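Local coordinates for protein CalsepRRP (Calystegia sepium, PDB 1JY5) that is an RNase-related protein of the ribonuclease T2 family and may bind or cleave RNA as members of that family do, at residues A[5-10]-A[46-51]; A[12-17]-A[38-43]; A[134-139]-A[152-157]. All blocks are in the same frame, centred on the assembly; numbering follows the deposited sequence.

Overall arrangement
Interactions 1 and 2 lie on the same two antiparallel strands, 7-14 and 40-48, with their centres about 21 Å apart, so they sample two parts of one strand pair in the central sheet. Along the chain, 12-17 and 38-43 fall between the two segments of interaction 1. Interaction 3 follows later in the sequence and joins helix 132-137 to helix 151-162. Its centre lies about 15 Å from that of interaction 2 and about 24 Å from that of interaction 1. Leu136 of interaction 3 touches Phe40 of interaction 2, so in this T2-type fold helix 132-137 contacts both the sheet and helix 151-162.

Interaction 1: A[5-10]-A[46-51]; sequences FDYFTL and WPDYDD
Tyr7 to Thr9 pair with Trp46 to Asp48 as antiparallel neighbours in the central sheet of this RNase T2 fold, and the pairing gives way to a classic beta bulge where Asp6 and Tyr7 both face Asp48. At the bulge, Asp48 O is gripped by two amides, Asp6 N at 2.7 Å and Tyr7 N at 3.2 Å, while Asp48 N bonds back to Tyr7 O. Thr9 and Trp46 exchange two backbone bonds. Between these pairs, Pro47 opposes Phe8 in a non-hydrogen-bonded pair, a position that asks no N-H of the proline.

Pro47 and Phe8 share one face of the sheet. Pro47 CB lies over the Phe5 ring, offset toward its rim, in a CH-pi contact 3.9 Å from the centroid, and Phe5 CE1 in turn sits over the centre of the Phe8 ring. On the face of Tyr7, Thr9 and Trp46, Asp48 CB covers the Tyr7 ring. With CG anti to the carbonyl carbon (chi1 -73°), Asp48 brings CG to 3.9 Å from Thr9 OG1, and OD2 accepts the bond from that hydroxyl at 2.7 Å, met nearly in line with its C-O bond. Trp46 stacks on His105 and reaches Glu101 through NE1, tying the strand to helix 97-106.

At the loop end of the contact, Asp50 N gives a nearly straight bond (170°) to the anti lone pair of Asp6 OD1, at 2.7 Å. The two carboxylates stack with planes only 9° apart, Asp50 OD2 lying 3.2 Å from Asp6 OD1. Two like charges this close would be expected to repel, and the salt bridge from Lys3 to Asp6 may offset that. Nearby, one water bridges the two segments, donating to Tyr49 O at 2.9 Å and hydrogen-bonding to Tyr7 OH.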
ATOM      1  N   PHE A   5       0.647  -2.770 -18.662  1.00 14.87           N
ATOM      2  CA  PHE A   5       0.540  -1.635 -17.750  1.00 14.83           C
ATOM      3  C   PHE A   5       1.677  -0.641 -17.983  1.00 13.85           C
ATOM      4  O   PHE A   5       2.730  -0.995 -18.516  1.00 14.86           O
ATOM      5  CB  PHE A   5       0.533  -2.122 -16.296  1.00 11.90           C
ATOM      6  CG  PHE A   5       1.853  -2.662 -15.820  1.00 14.77           C
ATOM      7  CD1 PHE A   5       2.699  -1.878 -15.041  1.00 12.26           C
ATOM      8  CD2 PHE A   5       2.236  -3.962 -16.122  1.00 13.13           C
ATOM      9  CE1 PHE A   5       3.912  -2.386 -14.568  1.00 13.69           C
ATOM     10  CE2 PHE A   5       3.445  -4.480 -15.655  1.00 15.46           C
ATOM     11  CZ  PHE A   5       4.284  -3.690 -14.877  1.00 14.60           C
ATOM     12  N   ASP A   6       1.463   0.603 -17.576  1.00 13.35           N
ATOM     13  CA  ASP A   6       2.457   1.655 -17.783  1.00 14.50           C
ATOM     14  C   ASP A   6       3.426   1.851 -16.626  1.00 14.42           C
ATOM     15  O   ASP A   6       4.631   1.994 -16.834  1.00 12.67           O
ATOM     16  CB  ASP A   6       1.741   2.973 -18.078  1.00 14.29           C
ATOM     17  CG  ASP A   6       0.944   2.922 -19.360  1.00 17.00           C
ATOM     18  OD1 ASP A   6      -0.189   3.448 -19.381  1.00 18.22           O
ATOM     19  OD2 ASP A   6       1.462   2.366 -20.354  1.00 17.92           O
ATOM     20  N   TYR A   7       2.901   1.860 -15.407  1.00 12.94           N
ATOM     21  CA  TYR A   7       3.745   2.059 -14.242  1.00 13.47           C
ATOM     22  C   TYR A   7       3.169   1.340 -13.030  1.00 14.77           C
ATOM     23  O   TYR A   7       2.036   0.855 -13.053  1.00 13.68           O
ATOM     24  CB  TYR A   7       3.873   3.560 -13.945  1.00 12.70           C
ATOM     25  CG  TYR A   7       2.575   4.189 -13.481  1.00 13.76           C
ATOM     26  CD1 TYR A   7       2.247   4.238 -12.123  1.00 15.20           C
ATOM     27  CD2 TYR A   7       1.637   4.661 -14.404  1.00 12.48           C
ATOM     28  CE1 TYR A   7       1.013   4.734 -11.694  1.00 12.87           C
ATOM     29  CE2 TYR A   7       0.400   5.158 -13.986  1.00 13.32           C
ATOM     30  CZ  TYR A   7       0.093   5.187 -12.635  1.00 14.29           C
ATOM     31  OH  TYR A   7      -1.146   5.625 -12.229  1.00 16.08           O
ATOM     32  N   PHE A   8       3.972   1.284 -11.974  1.00 13.40           N
ATOM     33  CA  PHE A   8       3.600   0.641 -10.724  1.00 12.92           C
ATOM     34  C   PHE A   8       3.208   1.667  -9.662  1.00 14.62           C
ATOM     35  O   PHE A   8       3.867   2.702  -9.510  1.00 12.39           O
ATOM     36  CB  PHE A   8       4.790  -0.147 -10.162  1.00 15.38           C
ATOM     37  CG  PHE A   8       4.976  -1.513 -10.753  1.00 14.30           C
ATOM     38  CD1 PHE A   8       6.174  -1.857 -11.377  1.00 15.85           C
ATOM     39  CD2 PHE A   8       3.996  -2.486 -10.600  1.00 13.58           C
ATOM     40  CE1 PHE A   8       6.394  -3.157 -11.828  1.00 13.95           C
ATOM     41  CE2 PHE A   8       4.206  -3.787 -11.045  1.00 14.04           C
ATOM     42  CZ  PHE A   8       5.405  -4.124 -11.660  1.00 13.00           C
ATOM     43  N   THR A   9       2.131   1.395  -8.933  1.00 12.46           N
ATOM     44  CA  THR A   9       1.747   2.264  -7.825  1.00 14.04           C
ATOM     45  C   THR A   9       1.919   1.423  -6.565  1.00 14.42           C
ATOM     46  O   THR A   9       1.335   0.345  -6.454  1.00 14.76           O
ATOM     47  CB  THR A   9       0.263   2.733  -7.892  1.00 15.09           C
ATOM     48  OG1 THR A   9       0.122   3.766  -8.875  1.00 14.92           O
ATOM     49  CG2 THR A   9      -0.197   3.275  -6.527  1.00 18.09           C
ATOM     50  N   LEU A  10       2.762   1.876  -5.639  1.00 13.85           N
ATOM     51  CA  LEU A  10       2.914   1.154  -4.376  1.00 16.53           C
ATOM     52  C   LEU A  10       2.006   1.918  -3.416  1.00 16.97           C
ATOM     53  O   LEU A  10       2.282   3.066  -3.079  1.00 17.79           O
ATOM     54  CB  LEU A  10       4.366   1.181  -3.853  1.00 14.55           C
ATOM     55  CG  LEU A  10       4.594   0.609  -2.439  1.00 15.20           C
ATOM     56  CD1 LEU A  10       4.215  -0.860  -2.411  1.00 14.17           C
ATOM     57  CD2 LEU A  10       6.057   0.773  -1.995  1.00 14.22           C
ATOM     58  N   TRP A  46       0.192  -1.932  -7.458  1.00  9.47           N
ATOM     59  CA  TRP A  46      -0.723  -1.949  -8.581  1.00 10.62           C
ATOM     60  C   TRP A  46      -0.189  -1.612  -9.974  1.00 10.54           C
ATOM     61  O   TRP A  46       0.370  -0.535 -10.187  1.00 12.33           O
ATOM     62  CB  TRP A  46      -1.901  -1.003  -8.295  1.00  8.85           C
ATOM     63  CG  TRP A  46      -2.561  -1.163  -6.943  1.00 13.15           C
ATOM     64  CD1 TRP A  46      -2.737  -2.321  -6.241  1.00 11.56           C
ATOM     65  CD2 TRP A  46      -3.196  -0.128  -6.175  1.00 14.75           C
ATOM     66  NE1 TRP A  46      -3.445  -2.072  -5.084  1.00 13.89           N
ATOM     67  CE2 TRP A  46      -3.737  -0.735  -5.018  1.00 14.31           C
ATOM     68  CE3 TRP A  46      -3.360   1.255  -6.353  1.00 15.10           C
ATOM     69  CZ2 TRP A  46      -4.432  -0.012  -4.043  1.00 16.46           C
ATOM     70  CZ3 TRP A  46      -4.057   1.978  -5.374  1.00 18.27           C
ATOM     71  CH2 TRP A  46      -4.581   1.337  -4.237  1.00 14.84           C
ATOM     72  N   PRO A  47      -0.324  -2.549 -10.932  1.00 11.56           N
ATOM     73  CA  PRO A  47       0.147  -2.239 -12.286  1.00 11.77           C
ATOM     74  C   PRO A  47      -0.931  -1.252 -12.745  1.00 12.06           C
ATOM     75  O   PRO A  47      -2.125  -1.559 -12.660  1.00 15.04           O
ATOM     76  CB  PRO A  47       0.036  -3.579 -13.015  1.00 12.32           C
ATOM     77  CG  PRO A  47       0.262  -4.583 -11.917  1.00 14.37           C
ATOM     78  CD  PRO A  47      -0.577  -3.994 -10.787  1.00 11.83           C
ATOM     79  N   ASP A  48      -0.531  -0.073 -13.204  1.00 13.51           N
ATOM     80  CA  ASP A  48      -1.504   0.939 -13.612  1.00 12.02           C
ATOM     81  C   ASP A  48      -1.266   1.502 -15.004  1.00 11.38           C
ATOM     82  O   ASP A  48      -0.208   1.307 -15.594  1.00 12.71           O
ATOM     83  CB  ASP A  48      -1.508   2.113 -12.613  1.00 11.09           C
ATOM     84  CG  ASP A  48      -2.154   1.758 -11.277  1.00 14.23           C
ATOM     85  OD1 ASP A  48      -3.181   1.043 -11.270  1.00 12.77           O
ATOM     86  OD2 ASP A  48      -1.646   2.211 -10.229  1.00 13.38           O
ATOM     87  N   TYR A  49      -2.266   2.212 -15.511  1.00 12.21           N
ATOM     88  CA  TYR A  49      -2.200   2.859 -16.817  1.00 13.37           C
ATOM     89  C   TYR A  49      -2.059   4.364 -16.586  1.00 13.87           C
ATOM     90  O   TYR A  49      -2.616   4.910 -15.628  1.00 11.70           O
ATOM     91  CB  TYR A  49      -3.480   2.602 -17.600  1.00 12.18           C
ATOM     92  CG  TYR A  49      -3.642   1.188 -18.098  1.00 13.34           C
ATOM     93  CD1 TYR A  49      -4.883   0.561 -18.050  1.00 13.73           C
ATOM     94  CD2 TYR A  49      -2.566   0.489 -18.653  1.00 14.49           C
ATOM     95  CE1 TYR A  49      -5.057  -0.732 -18.539  1.00 14.40           C
ATOM     96  CE2 TYR A  49      -2.729  -0.804 -19.148  1.00 14.09           C
ATOM     97  CZ  TYR A  49      -3.977  -1.405 -19.086  1.00 14.91           C
ATOM     98  OH  TYR A  49      -4.156  -2.680 -19.576  1.00 14.71           O
ATOM     99  N   ASP A  50      -1.328   5.030 -17.470  1.00 14.60           N
ATOM    100  CA  ASP A  50      -1.109   6.467 -17.358  1.00 15.73           C
ATOM    101  C   ASP A  50      -2.395   7.293 -17.357  1.00 16.08           C
ATOM    102  O   ASP A  50      -2.437   8.368 -16.758  1.00 14.92           O
ATOM    103  CB  ASP A  50      -0.210   6.964 -18.499  1.00 16.59           C
ATOM    104  CG  ASP A  50       1.202   6.416 -18.421  1.00 18.47           C
ATOM    105  OD1 ASP A  50       1.765   6.377 -17.304  1.00 16.30           O
ATOM    106  OD2 ASP A  50       1.757   6.042 -19.480  1.00 18.43           O
ATOM    107  N   ASP A  51      -3.439   6.798 -18.020  1.00 16.37           N
ATOM    108  CA  ASP A  51      -4.694   7.548 -18.099  1.00 18.23           C
ATOM    109  C   ASP A  51      -5.565   7.478 -16.847  1.00 18.66           C
ATOM    110  O   ASP A  51      -6.679   7.996 -16.834  1.00 18.39           O
ATOM    111  CB  ASP A  51      -5.505   7.120 -19.336  1.00 17.63           C
ATOM    112  CG  ASP A  51      -5.960   5.669 -19.286  1.00 19.61           C
ATOM    113  OD1 ASP A  51      -6.440   5.176 -20.331  1.00 19.90           O
ATOM    114  OD2 ASP A  51      -5.853   5.020 -18.219  1.00 19.48           O
TER
HETATM  115  O   HOH W   1      -2.937   5.152 -20.196  1.00 15.54           O
HETATM  116  O   HOH W   2      -3.945   4.481 -13.107  1.00 18.24           O

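Interaction 2: A[12-17]-A[38-43]; sequences LTWSGT and TGFTIK
Trp14 and Phe40 meet edge-to-face in the tight part of this antiparallel strand pairing. With CG anti to the backbone N (chi1 -179°), Trp14 presents the edge of its six-membered ring to Phe40, the planes at 74°. Trp14 CE3 lies over the centre of the Phe40 ring, 3.5 Å from Phe40 CE1. One face of the indole is covered by Gly39 CA, 4.0 Å from the centroid of the six-membered ring in a CH-pi contact, and its NE1 bonds to Pro205 O. Leu12 CB packs against Phe40 CD2 at 3.7 Å.

Thr13 and Thr41 form a hydrogen-bonded pair, and the backbone bonding continues past the strand through Ser15 N to Gly39 O. Ser15 OG, set between its own N and carbonyl carbon (chi1 71°), accepts a hydrogen bond from Gly39 N at 3.1 Å. Gly39 is thus gripped at both its backbone N and O just as the chain of 12-17 turns away.

At the other end Thr13 OG1 still touches Lys43 CB at 3.2 Å, but this side is looser: the lysine is exposed, bent at chi2, which turns CD aside, and its end leads away from the partner strand.

Ile132 of helix 132-137 packs on Phe40 and Leu12, while Ile42 packs on helix 116-129: an antiparallel sheet backed by helices, as in the alpha+beta fold of the RNase T2 family.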
ATOM      1  N   LEU A  12       0.321   2.346   0.270  1.00 16.52           N
ATOM      2  CA  LEU A  12       0.597   2.011   1.663  1.00 16.37           C
ATOM      3  C   LEU A  12      -0.555   2.483   2.547  1.00 16.57           C
ATOM      4  O   LEU A  12      -1.126   3.549   2.323  1.00 17.33           O
ATOM      5  CB  LEU A  12       1.903   2.678   2.103  1.00 16.61           C
ATOM      6  CG  LEU A  12       3.125   2.370   1.225  1.00 17.98           C
ATOM      7  CD1 LEU A  12       4.316   3.194   1.690  1.00 20.24           C
ATOM      8  CD2 LEU A  12       3.442   0.879   1.285  1.00 17.28           C
ATOM      9  N   THR A  13      -0.885   1.689   3.556  1.00 14.43           N
ATOM     10  CA  THR A  13      -1.979   2.017   4.457  1.00 16.33           C
ATOM     11  C   THR A  13      -1.466   2.441   5.828  1.00 15.60           C
ATOM     12  O   THR A  13      -0.575   1.799   6.385  1.00 13.65           O
ATOM     13  CB  THR A  13      -2.901   0.800   4.655  1.00 14.69           C
ATOM     14  OG1 THR A  13      -3.370   0.346   3.380  1.00 17.73           O
ATOM     15  CG2 THR A  13      -4.086   1.161   5.533  1.00 18.54           C
ATOM     16  N   TRP A  14      -2.019   3.522   6.367  1.00 16.60           N
ATOM     17  CA  TRP A  14      -1.616   3.969   7.696  1.00 16.62           C
ATOM     18  C   TRP A  14      -2.458   3.132   8.659  1.00 15.36           C
ATOM     19  O   TRP A  14      -3.671   3.316   8.767  1.00 14.49           O
ATOM     20  CB  TRP A  14      -1.894   5.463   7.875  1.00 17.62           C
ATOM     21  CG  TRP A  14      -1.460   5.976   9.224  1.00 20.08           C
ATOM     22  CD1 TRP A  14      -2.260   6.239  10.302  1.00 19.47           C
ATOM     23  CD2 TRP A  14      -0.114   6.235   9.652  1.00 20.57           C
ATOM     24  NE1 TRP A  14      -1.496   6.647  11.375  1.00 20.79           N
ATOM     25  CE2 TRP A  14      -0.177   6.651  11.004  1.00 22.08           C
ATOM     26  CE3 TRP A  14       1.137   6.153   9.027  1.00 19.86           C
ATOM     27  CZ2 TRP A  14       0.966   6.986  11.739  1.00 20.95           C
ATOM     28  CZ3 TRP A  14       2.275   6.486   9.757  1.00 21.90           C
ATOM     29  CH2 TRP A  14       2.179   6.898  11.103  1.00 20.81           C
ATOM     30  N   SER A  15      -1.803   2.204   9.352  1.00 16.05           N
ATOM     31  CA  SER A  15      -2.489   1.293  10.266  1.00 16.20           C
ATOM     32  C   SER A  15      -3.377   1.973  11.305  1.00 17.47           C
ATOM     33  O   SER A  15      -4.451   1.463  11.643  1.00 16.62           O
ATOM     34  CB  SER A  15      -1.474   0.390  10.978  1.00 15.96           C
ATOM     35  OG  SER A  15      -0.713   1.113  11.930  1.00 16.12           O
ATOM     36  N   GLY A  16      -2.930   3.118  11.805  1.00 18.69           N
ATOM     37  CA  GLY A  16      -3.691   3.838  12.813  1.00 20.75           C
ATOM     38  C   GLY A  16      -5.047   4.319  12.332  1.00 22.38           C
ATOM     39  O   GLY A  16      -6.012   4.350  13.092  1.00 22.29           O
ATOM     40  N   THR A  17      -5.133   4.685  11.061  1.00 21.39           N
ATOM     41  CA  THR A  17      -6.385   5.180  10.507  1.00 22.08           C
ATOM     42  C   THR A  17      -7.342   4.040  10.166  1.00 24.84           C
ATOM     43  O   THR A  17      -8.555   4.235  10.044  1.00 23.81           O
ATOM     44  CB  THR A  17      -6.111   6.019   9.251  1.00 19.48           C
ATOM     45  OG1 THR A  17      -5.284   7.130   9.608  1.00 19.62           O
ATOM     46  CG2 THR A  17      -7.404   6.530   8.639  1.00 19.77           C
ATOM     47  N   THR A  38       2.376   1.703  15.360  1.00 31.73           N
ATOM     48  CA  THR A  38       1.558   2.276  14.311  1.00 28.31           C
ATOM     49  C   THR A  38       2.457   2.760  13.178  1.00 26.08           C
ATOM     50  O   THR A  38       3.527   3.314  13.420  1.00 25.77           O
ATOM     51  CB  THR A  38       0.730   3.444  14.865  1.00 28.35           C
ATOM     52  OG1 THR A  38      -0.087   2.970  15.943  1.00 29.67           O
ATOM     53  CG2 THR A  38      -0.161   4.036  13.781  1.00 25.28           C
ATOM     54  N   GLY A  39       2.028   2.539  11.939  1.00 24.09           N
ATOM     55  CA  GLY A  39       2.826   2.964  10.801  1.00 18.85           C
ATOM     56  C   GLY A  39       2.241   2.482   9.490  1.00 18.26           C
ATOM     57  O   GLY A  39       1.133   1.947   9.458  1.00 16.55           O
ATOM     58  N   PHE A  40       2.980   2.665   8.400  1.00 16.59           N
ATOM     59  CA  PHE A  40       2.493   2.230   7.093  1.00 16.82           C
ATOM     60  C   PHE A  40       2.733   0.756   6.823  1.00 16.00           C
ATOM     61  O   PHE A  40       3.805   0.234   7.117  1.00 16.03           O
ATOM     62  CB  PHE A  40       3.166   3.022   5.959  1.00 16.90           C
ATOM     63  CG  PHE A  40       2.658   4.422   5.803  1.00 19.61           C
ATOM     64  CD1 PHE A  40       3.420   5.504   6.231  1.00 20.95           C
ATOM     65  CD2 PHE A  40       1.414   4.658   5.228  1.00 18.51           C
ATOM     66  CE1 PHE A  40       2.951   6.808   6.088  1.00 18.16           C
ATOM     67  CE2 PHE A  40       0.933   5.957   5.080  1.00 20.08           C
ATOM     68  CZ  PHE A  40       1.705   7.035   5.511  1.00 20.17           C
ATOM     69  N   THR A  41       1.722   0.086   6.277  1.00 16.25           N
ATOM     70  CA  THR A  41       1.847  -1.312   5.881  1.00 14.55           C
ATOM     71  C   THR A  41       1.402  -1.355   4.424  1.00 15.28           C
ATOM     72  O   THR A  41       0.814  -0.398   3.912  1.00 14.51           O
ATOM     73  CB  THR A  41       0.960  -2.291   6.714  1.00 15.82           C
ATOM     74  OG1 THR A  41      -0.414  -1.894   6.635  1.00 14.75           O
ATOM     75  CG2 THR A  41       1.416  -2.331   8.165  1.00 15.76           C
ATOM     76  N   ILE A  42       1.678  -2.461   3.751  1.00 14.81           N
ATOM     77  CA  ILE A  42       1.325  -2.578   2.343  1.00 13.81           C
ATOM     78  C   ILE A  42      -0.156  -2.775   2.057  1.00 13.52           C
ATOM     79  O   ILE A  42      -0.807  -3.656   2.618  1.00 13.79           O
ATOM     80  CB  ILE A  42       2.092  -3.744   1.669  1.00 14.44           C
ATOM     81  CG1 ILE A  42       3.604  -3.536   1.838  1.00 11.67           C
ATOM     82  CG2 ILE A  42       1.748  -3.797   0.181  1.00 12.47           C
ATOM     83  CD1 ILE A  42       4.441  -4.744   1.444  1.00 12.88           C
ATOM     84  N   LYS A  43      -0.688  -1.921   1.194  1.00 13.08           N
ATOM     85  CA  LYS A  43      -2.064  -2.053   0.757  1.00 12.21           C
ATOM     86  C   LYS A  43      -1.927  -2.924  -0.498  1.00 13.51           C
ATOM     87  O   LYS A  43      -2.588  -3.962  -0.635  1.00 12.22           O
ATOM     88  CB  LYS A  43      -2.654  -0.691   0.402  1.00 15.46           C
ATOM     89  CG  LYS A  43      -4.006  -0.761  -0.276  1.00 16.49           C
ATOM     90  CD  LYS A  43      -5.033  -1.461   0.591  1.00 22.99           C
ATOM     91  CE  LYS A  43      -6.345  -1.554  -0.155  1.00 27.78           C
ATOM     92  NZ  LYS A  43      -7.390  -2.263   0.624  1.00 30.03           N
TER

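Interaction 3: A[134-139]-A[152-157]; sequences EILSES and EGIMSA
Ile135 makes the first touch between helix 132-137 and helix 151-162, with CG2 resting 3.7 Å from Ala157 O. The branch that meets this oxygen is the one anti to the backbone N of Ile135, beside its carbonyl carbon. The same isoleucine also reaches Ala161 and Leu162, farther along the partner helix.

Leu136 carries the apolar part. The side chains of Leu136 and Ile154 cross obliquely, with Leu136 CD2 3.7 Å from Ile154 CG2; CD2 also lies 4.4 Å from Ala157 CB, about one helical turn farther on. The other methyl of Leu136, CD1, packs against Phe40 of the central sheet, so this one residue spans two layers of the RNase T2 fold, with the sheet at one branch and helix 151-162 at the other. Tyr141, from the connection between the helices, touches Leu136, Ile154 and Ala157.

After Leu136 the chain leaves the partner until Ser139, whose N bonds back to Leu136 O. Here the small side chains meet at an exposed margin: Ser139 OG lies 3.7 Å from Ala157 CB, and Ser139 CB is 3.9 Å from the same methyl.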
ATOM      1  N   GLU A 134       9.573   6.006   8.304  1.00 24.70           N
ATOM      2  CA  GLU A 134      10.836   6.549   8.799  1.00 26.71           C
ATOM      3  C   GLU A 134      11.070   7.957   8.261  1.00 25.91           C
ATOM      4  O   GLU A 134      11.590   8.825   8.964  1.00 26.34           O
ATOM      5  CB  GLU A 134      12.005   5.643   8.388  1.00 30.03           C
ATOM      6  CG  GLU A 134      13.379   6.160   8.819  1.00 37.50           C
ATOM      7  CD  GLU A 134      14.528   5.293   8.324  1.00 41.13           C
ATOM      8  OE1 GLU A 134      14.546   4.084   8.640  1.00 44.36           O
ATOM      9  OE2 GLU A 134      15.420   5.821   7.622  1.00 44.02           O
ATOM     10  N   ILE A 135      10.693   8.182   7.008  1.00 24.65           N
ATOM     11  CA  ILE A 135      10.864   9.495   6.402  1.00 24.63           C
ATOM     12  C   ILE A 135      10.019  10.530   7.141  1.00 25.04           C
ATOM     13  O   ILE A 135      10.476  11.641   7.412  1.00 24.61           O
ATOM     14  CB  ILE A 135      10.462   9.482   4.915  1.00 23.65           C
ATOM     15  CG1 ILE A 135      11.502   8.695   4.108  1.00 23.78           C
ATOM     16  CG2 ILE A 135      10.339  10.911   4.392  1.00 24.18           C
ATOM     17  CD1 ILE A 135      11.148   8.518   2.642  1.00 20.67           C
ATOM     18  N   LEU A 136       8.787  10.163   7.472  1.00 25.35           N
ATOM     19  CA  LEU A 136       7.910  11.081   8.186  1.00 27.40           C
ATOM     20  C   LEU A 136       8.396  11.318   9.615  1.00 27.68           C
ATOM     21  O   LEU A 136       8.444  12.457  10.074  1.00 27.03           O
ATOM     22  CB  LEU A 136       6.472  10.552   8.209  1.00 26.12           C
ATOM     23  CG  LEU A 136       5.727  10.520   6.872  1.00 25.55           C
ATOM     24  CD1 LEU A 136       4.280  10.128   7.125  1.00 24.04           C
ATOM     25  CD2 LEU A 136       5.796  11.886   6.192  1.00 24.60           C
ATOM     26  N   SER A 137       8.769  10.248  10.312  1.00 29.73           N
ATOM     27  CA  SER A 137       9.236  10.380  11.687  1.00 32.82           C
ATOM     28  C   SER A 137      10.445  11.305  11.804  1.00 33.42           C
ATOM     29  O   SER A 137      10.517  12.131  12.713  1.00 33.58           O
ATOM     30  CB  SER A 137       9.571   9.006  12.280  1.00 33.79           C
ATOM     31  OG  SER A 137      10.566   8.342  11.525  1.00 38.59           O
ATOM     32  N   GLU A 138      11.390  11.178  10.879  1.00 34.15           N
ATOM     33  CA  GLU A 138      12.581  12.018  10.909  1.00 34.83           C
ATOM     34  C   GLU A 138      12.268  13.474  10.556  1.00 35.22           C
ATOM     35  O   GLU A 138      13.136  14.342  10.647  1.00 35.22           O
ATOM     36  CB  GLU A 138      13.641  11.457   9.958  1.00 36.38           C
ATOM     37  CG  GLU A 138      13.963   9.993  10.225  1.00 39.55           C
ATOM     38  CD  GLU A 138      15.053   9.457   9.326  1.00 42.16           C
ATOM     39  OE1 GLU A 138      15.090   9.844   8.138  1.00 44.57           O
ATOM     40  OE2 GLU A 138      15.862   8.634   9.802  1.00 43.49           O
ATOM     41  N   SER A 139      11.028  13.741  10.152  1.00 33.80           N
ATOM     42  CA  SER A 139      10.624  15.101   9.807  1.00 33.30           C
ATOM     43  C   SER A 139       9.644  15.692  10.812  1.00 31.93           C
ATOM     44  O   SER A 139       9.061  16.752  10.573  1.00 32.11           O
ATOM     45  CB  SER A 139      10.005  15.143   8.409  1.00 33.93           C
ATOM     46  OG  SER A 139      11.007  15.245   7.414  1.00 37.96           O
ATOM     47  N   GLU A 152       0.680  19.653   3.299  1.00 29.43           N
ATOM     48  CA  GLU A 152       1.775  20.175   2.486  1.00 28.92           C
ATOM     49  C   GLU A 152       3.115  19.831   3.114  1.00 28.73           C
ATOM     50  O   GLU A 152       4.107  19.627   2.410  1.00 29.60           O
ATOM     51  CB  GLU A 152       1.636  21.698   2.311  1.00 31.97           C
ATOM     52  CG  GLU A 152       1.826  22.526   3.578  1.00 36.32           C
ATOM     53  CD  GLU A 152       3.288  22.791   3.914  1.00 38.69           C
ATOM     54  OE1 GLU A 152       3.572  23.186   5.066  1.00 39.31           O
ATOM     55  OE2 GLU A 152       4.152  22.616   3.028  1.00 41.97           O
ATOM     56  N   GLY A 153       3.134  19.761   4.443  1.00 27.34           N
ATOM     57  CA  GLY A 153       4.350  19.425   5.158  1.00 23.93           C
ATOM     58  C   GLY A 153       4.684  17.949   5.028  1.00 22.70           C
ATOM     59  O   GLY A 153       5.849  17.578   4.902  1.00 21.50           O
ATOM     60  N   ILE A 154       3.663  17.101   5.074  1.00 22.61           N
ATOM     61  CA  ILE A 154       3.880  15.666   4.932  1.00 22.76           C
ATOM     62  C   ILE A 154       4.321  15.394   3.494  1.00 21.92           C
ATOM     63  O   ILE A 154       5.242  14.615   3.252  1.00 20.10           O
ATOM     64  CB  ILE A 154       2.597  14.879   5.254  1.00 22.15           C
ATOM     65  CG1 ILE A 154       2.305  14.988   6.756  1.00 23.67           C
ATOM     66  CG2 ILE A 154       2.744  13.426   4.810  1.00 20.68           C
ATOM     67  CD1 ILE A 154       1.031  14.306   7.198  1.00 21.19           C
ATOM     68  N   MET A 155       3.656  16.063   2.556  1.00 22.75           N
ATOM     69  CA  MET A 155       3.951  15.953   1.127  1.00 24.83           C
ATOM     70  C   MET A 155       5.399  16.359   0.850  1.00 23.64           C
ATOM     71  O   MET A 155       6.160  15.617   0.225  1.00 22.55           O
ATOM     72  CB  MET A 155       3.034  16.884   0.325  1.00 28.41           C
ATOM     73  CG  MET A 155       1.553  16.555   0.380  1.00 32.51           C
ATOM     74  SD  MET A 155       1.125  15.159  -0.651  1.00 38.02           S
ATOM     75  CE  MET A 155       0.672  15.971  -2.200  1.00 37.87           C
ATOM     76  N   SER A 156       5.766  17.549   1.314  1.00 22.56           N
ATOM     77  CA  SER A 156       7.110  18.077   1.117  1.00 22.08           C
ATOM     78  C   SER A 156       8.171  17.186   1.749  1.00 19.62           C
ATOM     79  O   SER A 156       9.250  17.000   1.189  1.00 21.07           O
ATOM     80  CB  SER A 156       7.208  19.495   1.693  1.00 23.14           C
ATOM     81  OG  SER A 156       8.526  20.004   1.564  1.00 27.70           O
ATOM     82  N   ALA A 157       7.866  16.636   2.916  1.00 20.08           N
ATOM     83  CA  ALA A 157       8.813  15.760   3.597  1.00 21.17           C
ATOM     84  C   ALA A 157       9.103  14.534   2.732  1.00 21.70           C
ATOM     85  O   ALA A 157      10.259  14.162   2.537  1.00 22.24           O
ATOM     86  CB  ALA A 157       8.252  15.329   4.954  1.00 21.96           C
TER